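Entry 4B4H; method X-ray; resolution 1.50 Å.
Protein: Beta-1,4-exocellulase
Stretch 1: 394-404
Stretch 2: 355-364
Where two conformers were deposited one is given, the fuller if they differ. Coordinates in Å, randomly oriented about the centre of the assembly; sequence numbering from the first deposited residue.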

# COMPACT_ATOMS: atom_id res chain seq x y z
N ALA A 394 15.65 6.57 -5.23
CA ALA A 394 15.09 7.43 -4.20
C ALA A 394 15.53 8.88 -4.35
O ALA A 394 16.69 9.15 -4.71
CB ALA A 394 15.44 6.89 -2.83
N LEU A 395 14.62 9.80 -4.03
CA LEU A 395 14.89 11.23 -3.98
C LEU A 395 15.86 11.61 -2.86
O LEU A 395 15.71 11.12 -1.72
CB LEU A 395 13.60 12.02 -3.80
CG LEU A 395 12.65 12.12 -4.98
CD1 LEU A 395 11.34 12.72 -4.51
CD2 LEU A 395 13.25 12.95 -6.10
N PRO A 396 16.84 12.49 -3.15
CA PRO A 396 17.82 12.94 -2.15
C PRO A 396 17.24 13.80 -1.03
O PRO A 396 16.18 14.40 -1.19
CB PRO A 396 18.76 13.82 -2.98
CG PRO A 396 18.61 13.36 -4.39
CD PRO A 396 17.16 13.00 -4.50
N ASN A 397 17.97 13.83 0.09
CA ASN A 397 17.65 14.66 1.26
C ASN A 397 16.21 14.54 1.79
O ASN A 397 15.52 15.54 2.06
CB ASN A 397 18.11 16.11 1.04
CG ASN A 397 19.59 16.30 1.37
OD1 ASN A 397 20.43 16.39 0.47
ND2 ASN A 397 19.91 16.33 2.65
N ALA A 398 15.81 13.29 1.97
CA ALA A 398 14.51 12.88 2.54
C ALA A 398 14.55 12.78 4.08
O ALA A 398 15.52 12.24 4.64
CB ALA A 398 14.11 11.54 1.97
N PRO A 399 13.50 13.29 4.77
CA PRO A 399 13.44 13.16 6.23
C PRO A 399 13.05 11.75 6.68
O PRO A 399 12.86 10.86 5.84
CB PRO A 399 12.39 14.20 6.63
CG PRO A 399 11.47 14.28 5.44
CD PRO A 399 12.26 13.88 4.22
N ILE A 400 12.97 11.53 7.99
CA ILE A 400 12.46 10.28 8.54
C ILE A 400 11.05 9.99 8.01
O ILE A 400 10.27 10.91 7.71
CB ILE A 400 12.55 10.29 10.09
CG1 ILE A 400 13.94 9.82 10.51
CG2 ILE A 400 11.45 9.46 10.75
CD1 ILE A 400 14.22 9.92 12.00
N SER A 401 10.76 8.70 7.85
CA SER A 401 9.47 8.24 7.35
C SER A 401 8.32 8.93 8.08
O SER A 401 8.32 8.99 9.31
CB SER A 401 9.38 6.71 7.49
OG SER A 401 8.04 6.27 7.33
N GLY A 402 7.37 9.45 7.31
CA GLY A 402 6.21 10.16 7.84
C GLY A 402 6.40 11.65 8.05
O GLY A 402 5.42 12.37 8.22
N HIS A 403 7.66 12.11 8.07
CA HIS A 403 7.97 13.53 8.22
C HIS A 403 7.73 14.22 6.91
O HIS A 403 7.87 13.61 5.86
CB HIS A 403 9.42 13.71 8.64
CG HIS A 403 9.67 13.47 10.11
ND1 HIS A 403 10.59 14.16 10.81
CD2 HIS A 403 9.06 12.60 11.02
CE1 HIS A 403 10.59 13.74 12.09
NE2 HIS A 403 9.65 12.79 12.22
N TRP A 404 7.38 15.49 6.97
CA TRP A 404 7.05 16.23 5.76
C TRP A 404 8.22 16.37 4.82
O TRP A 404 9.31 16.76 5.23
CB TRP A 404 6.47 17.60 6.12
CG TRP A 404 5.77 18.17 4.93
CD1 TRP A 404 6.20 19.22 4.12
CD2 TRP A 404 4.53 17.69 4.32
NE1 TRP A 404 5.31 19.43 3.10
CE2 TRP A 404 4.29 18.54 3.16
CE3 TRP A 404 3.63 16.66 4.60
CZ2 TRP A 404 3.18 18.38 2.35
CZ3 TRP A 404 2.52 16.51 3.78
CH2 TRP A 404 2.29 17.35 2.69
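Stretch 2 355-364: PGESDGASEE

Stretch 2 lies against stretch 1 as an irregular loop, mostly extended but with Gly-356, Asp-359 and Ser-362 at psi of -25°, -17° and -11°, running in the opposite direction. The contacts establish the direction: Gly-356 and Glu-357 meet Trp-404, Ser-358 meets Gly-402, Gly-360 meets Ser-401, and Ser-362 reaches back to Ala-398, so numbering rises along one segment as it falls along the other. The closest pair of CA atoms is Ser-401 CA and Gly-360 CA, 3.8 Å apart. Neither segment forms a regular helix or strand, although Trp-404 and Glu-357 make a single beta bridge with their CA atoms 4.8 Å apart. Together the two stretches bury 644 Å².

Backbone hydrogen bonds fix the register. Around Ser-358 they form a pair: its N donates to His-403 O at 3.0 Å with an N-H...O angle of 170°, and its O accepts from Gly-402 N at 2.8 Å and 169°. Both are nearly linear, so Ser-358 is held through both its amide and its carbonyl. Stretch 1 presents these groups from a type II turn spanning Ile-400 to His-403, closed by His-403 N donating to Ile-400 O at 2.9 Å. Gly-402, with phi/psi of 88/-17, occupies a position where a CB would be jammed against the carbonyl oxygen of the preceding residue. Farther along, Ser-362 N donates to Ala-398 O at 3.3 Å and 155°, a longer and more bent bond.

Two serine side chains directed toward stretch 1 add polar contacts. Ser-362, with chi1 in the p well, accepts at OG from Ala-398 N at 2.8 Å and 154°; with its own amide bound to Ala-398 O, it engages both backbone polar groups of that alanine. Asn-397 N is also 3.0 Å from Ser-362 OG, but the angle is too poor for a hydrogen bond. Ser-358, with chi1 near t, accepts at OG from Gly-360 N at 3.0 Å within its own loop, and this OG lies 3.0 Å from Pro-399 O.

Weaker contacts fill the middle. Ala-361 CA makes CA-H...O contacts with Ala-398 O at 3.5 Å and with Pro-399 O at 3.2 Å, while Ser-401 CA approaches Ser-358 O at 3.4 Å. A water accepts from Ser-401 N at 3.3 Å and, weakly, from Ala-361 N at 3.5 Å, linking two amides that do not bond across the interface directly.

Trp-404 contributes the broadest cover from stretch 1, 71 Å². Its CA-CB bond points away, but with chi1 near t the end of the indole comes nearer to stretch 2. Gly-356 CA lies 3.9 Å from the centroid of the six-membered ring of Trp-404, 18° off the normal, placing this CH-pi contact over the face. An ideal CB on Gly-356 would fall 2.3 Å from Trp-404 CH2, a clash, so the bare glycine backbone permits this close approach of Gly-356 CA to the ring. Elsewhere apolar packing is slight: Ile-400 CG1 stands 4.4 Å from Ala-361 CB.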

# COMPACT_ATOMS: atom_id res chain seq x y z
N PRO A 355 0.38 11.79 0.58
CA PRO A 355 1.48 12.35 -0.21
C PRO A 355 2.18 13.53 0.44
O PRO A 355 1.53 14.40 1.04
CB PRO A 355 0.78 12.83 -1.49
CG PRO A 355 -0.54 12.15 -1.51
CD PRO A 355 -0.92 11.97 -0.08
N GLY A 356 3.51 13.56 0.36
CA GLY A 356 4.30 14.59 1.02
C GLY A 356 4.95 14.03 2.26
O GLY A 356 5.97 14.53 2.71
N GLU A 357 4.37 12.97 2.82
CA GLU A 357 5.05 12.28 3.89
C GLU A 357 6.11 11.34 3.35
O GLU A 357 5.83 10.48 2.49
CB GLU A 357 4.05 11.54 4.77
CG GLU A 357 3.24 12.51 5.62
CD GLU A 357 2.04 11.89 6.30
OE1 GLU A 357 2.01 10.66 6.53
OE2 GLU A 357 1.13 12.66 6.64
N SER A 358 7.32 11.48 3.88
CA SER A 358 8.46 10.71 3.43
C SER A 358 8.23 9.22 3.68
O SER A 358 7.50 8.85 4.61
CB SER A 358 9.73 11.12 4.18
OG SER A 358 10.83 10.32 3.76
N ASP A 359 8.86 8.41 2.83
CA ASP A 359 8.91 6.96 2.93
C ASP A 359 10.01 6.47 3.88
O ASP A 359 9.97 5.32 4.32
CB ASP A 359 9.13 6.35 1.54
CG ASP A 359 7.91 6.45 0.65
OD1 ASP A 359 6.78 6.26 1.15
OD2 ASP A 359 8.08 6.68 -0.57
N GLY A 360 10.97 7.35 4.18
CA GLY A 360 12.16 7.01 4.97
C GLY A 360 13.29 7.99 4.73
O GLY A 360 13.26 8.76 3.77
N ALA A 361 14.29 7.97 5.60
CA ALA A 361 15.43 8.90 5.52
C ALA A 361 16.39 8.48 4.41
O ALA A 361 16.56 7.30 4.17
CB ALA A 361 16.16 8.94 6.85
N SER A 362 17.02 9.45 3.74
CA SER A 362 17.97 9.12 2.66
C SER A 362 19.42 8.97 3.15
O SER A 362 20.29 8.52 2.40
CB SER A 362 17.88 10.11 1.49
OG SER A 362 17.97 11.45 1.92
N GLU A 363 19.65 9.36 4.39
CA GLU A 363 20.94 9.16 5.07
C GLU A 363 20.62 8.70 6.47
O GLU A 363 19.45 8.56 6.82
CB GLU A 363 21.73 10.47 5.13
CG GLU A 363 21.02 11.59 5.89
CD GLU A 363 21.82 12.88 5.97
OE1 GLU A 363 23.07 12.82 5.95
OE2 GLU A 363 21.19 13.96 6.07
N GLU A 364 21.64 8.47 7.29
CA GLU A 364 21.38 8.29 8.71
C GLU A 364 20.98 9.63 9.32
O GLU A 364 21.69 10.63 9.18
CB GLU A 364 22.59 7.70 9.45
CG GLU A 364 22.93 6.28 9.01
CD GLU A 364 23.28 5.37 10.17
OE1 GLU A 364 23.66 5.88 11.24
OE2 GLU A 364 23.18 4.13 10.01
O HOH W 1 13.08 6.50 8.49